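Local atomic coordinates of VgrG protein (Vibrio cholerae, PDB entry 4DTH), a protein that probably cross-links actin through its actin cross-linking toxin domain, which binds ATP and magnesium. Residues A[173-178]-A[353-358]. Residues are numbered along the deposited sequence; the frame is centred on the assembly and turned at random.
With MG (magnesium ion), chain D; ATP (adenosine-5'-triphosphate), chain B; SO4 (sulfate ion), chain F.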
# COMPACT_ATOMS: atom_id res chain seq x y z
N GLN A 173 -2.29 2.26 -11.22
CA GLN A 173 -3.20 2.40 -10.09
C GLN A 173 -3.32 1.22 -9.14
O GLN A 173 -3.42 0.07 -9.57
CB GLN A 173 -4.59 2.80 -10.59
CG GLN A 173 -4.61 4.18 -11.27
CD GLN A 173 -5.94 4.56 -11.88
OE1 GLN A 173 -6.74 3.72 -12.31
NE2 GLN A 173 -6.16 5.86 -12.00
N GLN A 174 -3.38 1.54 -7.84
CA GLN A 174 -3.67 0.57 -6.78
C GLN A 174 -4.69 1.17 -5.84
O GLN A 174 -4.88 2.39 -5.81
CB GLN A 174 -2.41 0.20 -5.97
CG GLN A 174 -1.49 -0.79 -6.67
CD GLN A 174 -0.40 -0.06 -7.38
OE1 GLN A 174 0.40 0.66 -6.77
NE2 GLN A 174 -0.36 -0.21 -8.69
N ALA A 175 -5.34 0.31 -5.05
CA ALA A 175 -6.26 0.72 -4.01
C ALA A 175 -5.90 -0.07 -2.76
O ALA A 175 -5.50 -1.24 -2.86
CB ALA A 175 -7.69 0.43 -4.41
N THR A 176 -6.02 0.57 -1.59
CA THR A 176 -5.77 -0.04 -0.30
C THR A 176 -7.04 0.06 0.52
O THR A 176 -7.57 1.15 0.68
CB THR A 176 -4.51 0.54 0.37
OG1 THR A 176 -3.38 0.24 -0.45
CG2 THR A 176 -4.27 -0.01 1.78
N VAL A 177 -7.52 -1.08 1.03
CA VAL A 177 -8.74 -1.17 1.83
C VAL A 177 -8.36 -1.53 3.26
O VAL A 177 -7.58 -2.46 3.48
CB VAL A 177 -9.75 -2.19 1.21
CG1 VAL A 177 -10.91 -2.51 2.16
CG2 VAL A 177 -10.27 -1.70 -0.14
N GLY A 178 -8.93 -0.80 4.22
CA GLY A 178 -8.74 -1.08 5.64
C GLY A 178 -10.04 -1.55 6.25
O GLY A 178 -11.08 -0.94 6.03
N ARG A 353 -3.15 -4.99 -5.92
CA ARG A 353 -2.05 -4.77 -6.88
C ARG A 353 -2.57 -4.32 -8.24
O ARG A 353 -1.96 -3.46 -8.89
CB ARG A 353 -1.14 -5.99 -6.96
CG ARG A 353 -0.46 -6.33 -5.62
CD ARG A 353 0.57 -5.28 -5.18
NE ARG A 353 1.75 -5.29 -6.06
CZ ARG A 353 2.73 -4.39 -6.04
NH1 ARG A 353 2.69 -3.38 -5.18
NH2 ARG A 353 3.76 -4.51 -6.86
N THR A 354 -3.71 -4.88 -8.65
CA THR A 354 -4.48 -4.48 -9.82
C THR A 354 -5.86 -4.14 -9.24
O THR A 354 -6.40 -4.93 -8.45
CB THR A 354 -4.55 -5.63 -10.86
OG1 THR A 354 -3.27 -5.78 -11.45
CG2 THR A 354 -5.57 -5.37 -11.97
N VAL A 355 -6.41 -2.97 -9.60
CA VAL A 355 -7.71 -2.56 -9.08
C VAL A 355 -8.80 -3.47 -9.70
O VAL A 355 -8.92 -3.51 -10.92
CB VAL A 355 -8.03 -1.05 -9.28
CG1 VAL A 355 -9.39 -0.70 -8.70
CG2 VAL A 355 -6.94 -0.17 -8.66
N PRO A 356 -9.57 -4.22 -8.87
CA PRO A 356 -10.61 -5.08 -9.45
C PRO A 356 -11.82 -4.26 -9.90
O PRO A 356 -11.94 -3.09 -9.52
CB PRO A 356 -10.96 -6.02 -8.28
CG PRO A 356 -10.73 -5.18 -7.06
CD PRO A 356 -9.56 -4.29 -7.40
N ASN A 357 -12.73 -4.88 -10.67
CA ASN A 357 -13.95 -4.23 -11.17
C ASN A 357 -14.77 -3.58 -10.05
O ASN A 357 -15.24 -2.46 -10.21
CB ASN A 357 -14.81 -5.20 -11.97
CG ASN A 357 -14.15 -5.75 -13.22
OD1 ASN A 357 -14.11 -6.97 -13.44
ND2 ASN A 357 -13.61 -4.88 -14.05
N GLU A 358 -14.88 -4.27 -8.89
CA GLU A 358 -15.61 -3.81 -7.70
C GLU A 358 -15.10 -2.47 -7.13
O GLU A 358 -15.86 -1.76 -6.48
CB GLU A 358 -15.57 -4.88 -6.59
CG GLU A 358 -16.27 -6.19 -6.94
CD GLU A 358 -15.38 -7.28 -7.51
OE1 GLU A 358 -14.40 -6.96 -8.22
OE2 GLU A 358 -15.70 -8.47 -7.28
MG MG D . 1.39 0.23 -4.51
PG ATP B . 4.80 0.03 0.16
O1G ATP B . 3.82 -0.88 -0.51
O2G ATP B . 5.27 -0.54 1.47
O3G ATP B . 6.01 0.29 -0.69
PB ATP B . 4.34 2.72 1.07
O1B ATP B . 5.09 2.51 2.33
O2B ATP B . 5.18 3.55 0.14
O3B ATP B . 4.04 1.41 0.43
PA ATP B . 1.95 3.34 2.46
O1A ATP B . 2.38 2.27 3.39
O2A ATP B . 1.88 4.64 3.25
O3A ATP B . 2.95 3.48 1.37
O5' ATP B . 0.51 2.95 1.86
C5' ATP B . -0.17 3.99 1.14
C4' ATP B . -1.57 3.58 0.74
O4' ATP B . -2.33 3.17 1.91
C3' ATP B . -2.38 4.72 0.12
O3' ATP B . -3.27 4.27 -0.89
C2' ATP B . -3.13 5.27 1.33
O2' ATP B . -4.24 6.08 1.00
C1' ATP B . -3.50 3.96 2.00
N9 ATP B . -3.94 4.04 3.39
C8 ATP B . -3.23 4.54 4.45
N7 ATP B . -3.88 4.47 5.59
C5 ATP B . -5.09 3.88 5.26
C6 ATP B . -6.22 3.51 6.02
N6 ATP B . -6.33 3.69 7.34
N1 ATP B . -7.25 2.93 5.36
C2 ATP B . -7.15 2.73 4.05
N3 ATP B . -6.15 3.03 3.23
C4 ATP B . -5.13 3.61 3.90
S SO4 F . 6.04 -1.70 -5.87
O1 SO4 F . 6.65 -0.48 -6.41
O2 SO4 F . 5.76 -2.62 -6.95
O3 SO4 F . 6.95 -2.29 -4.91
O4 SO4 F . 4.79 -1.36 -5.19
O HOH W 1 -5.58 -1.11 -11.68
O HOH W 2 -1.83 -1.81 -11.02
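V355 lays one methyl against the backbone of Q173 and Q174 where two antiparallel strands of the actin cross-linking domain, 173-180 and 343-352, part company beside the ATP and magnesium site. A175 still pairs by backbone bonds with F352; between 173-178 and 353-358 no direct hydrogen bond forms, and side chains and water take over. CG1 of V355 stands anti to the backbone N (chi1 -180°), which leaves CG2 as the branch that meets the strand, 3.6 Å from O of Q173 and 3.8 Å from CA of Q174. The same methyl lies 4.4 Å from CB of A175, an apolar touch, while L363 also packs on V355. Water joins the two backbones here, accepting from N of V355 at 2.9 Å and lying within hydrogen-bonding distance of O of Q173.

Q174 shows how one amide can serve a metal and a loop together. Its chain bends at chi2 (96°), bringing CG to 3.5 Å from O of R353 and carrying OE1 to a magnesium ion, 2.5 Å away, that E28 and E351 also bind. The other end of the amide, NE2, donates to a second water, which also lies close to O of R353 and may donate to it. Metal at the oxygen and water at the nitrogen thus fix which way the amide is flipped. Two residues along the strand, T176 borders the ATP ribose, its CB 3.7 Å from O4'.

R353 starts away from the strand but folds back through bends at chi2 and chi3. NH1 forms a salt bridge with E351 and NE a hydrogen bond with N273, and a sulfate, probably from the crystallisation liquor, receives a nearly straight bond from NH2 to O2 (175°) beside another from NH1 to O4 at 2.9 Å.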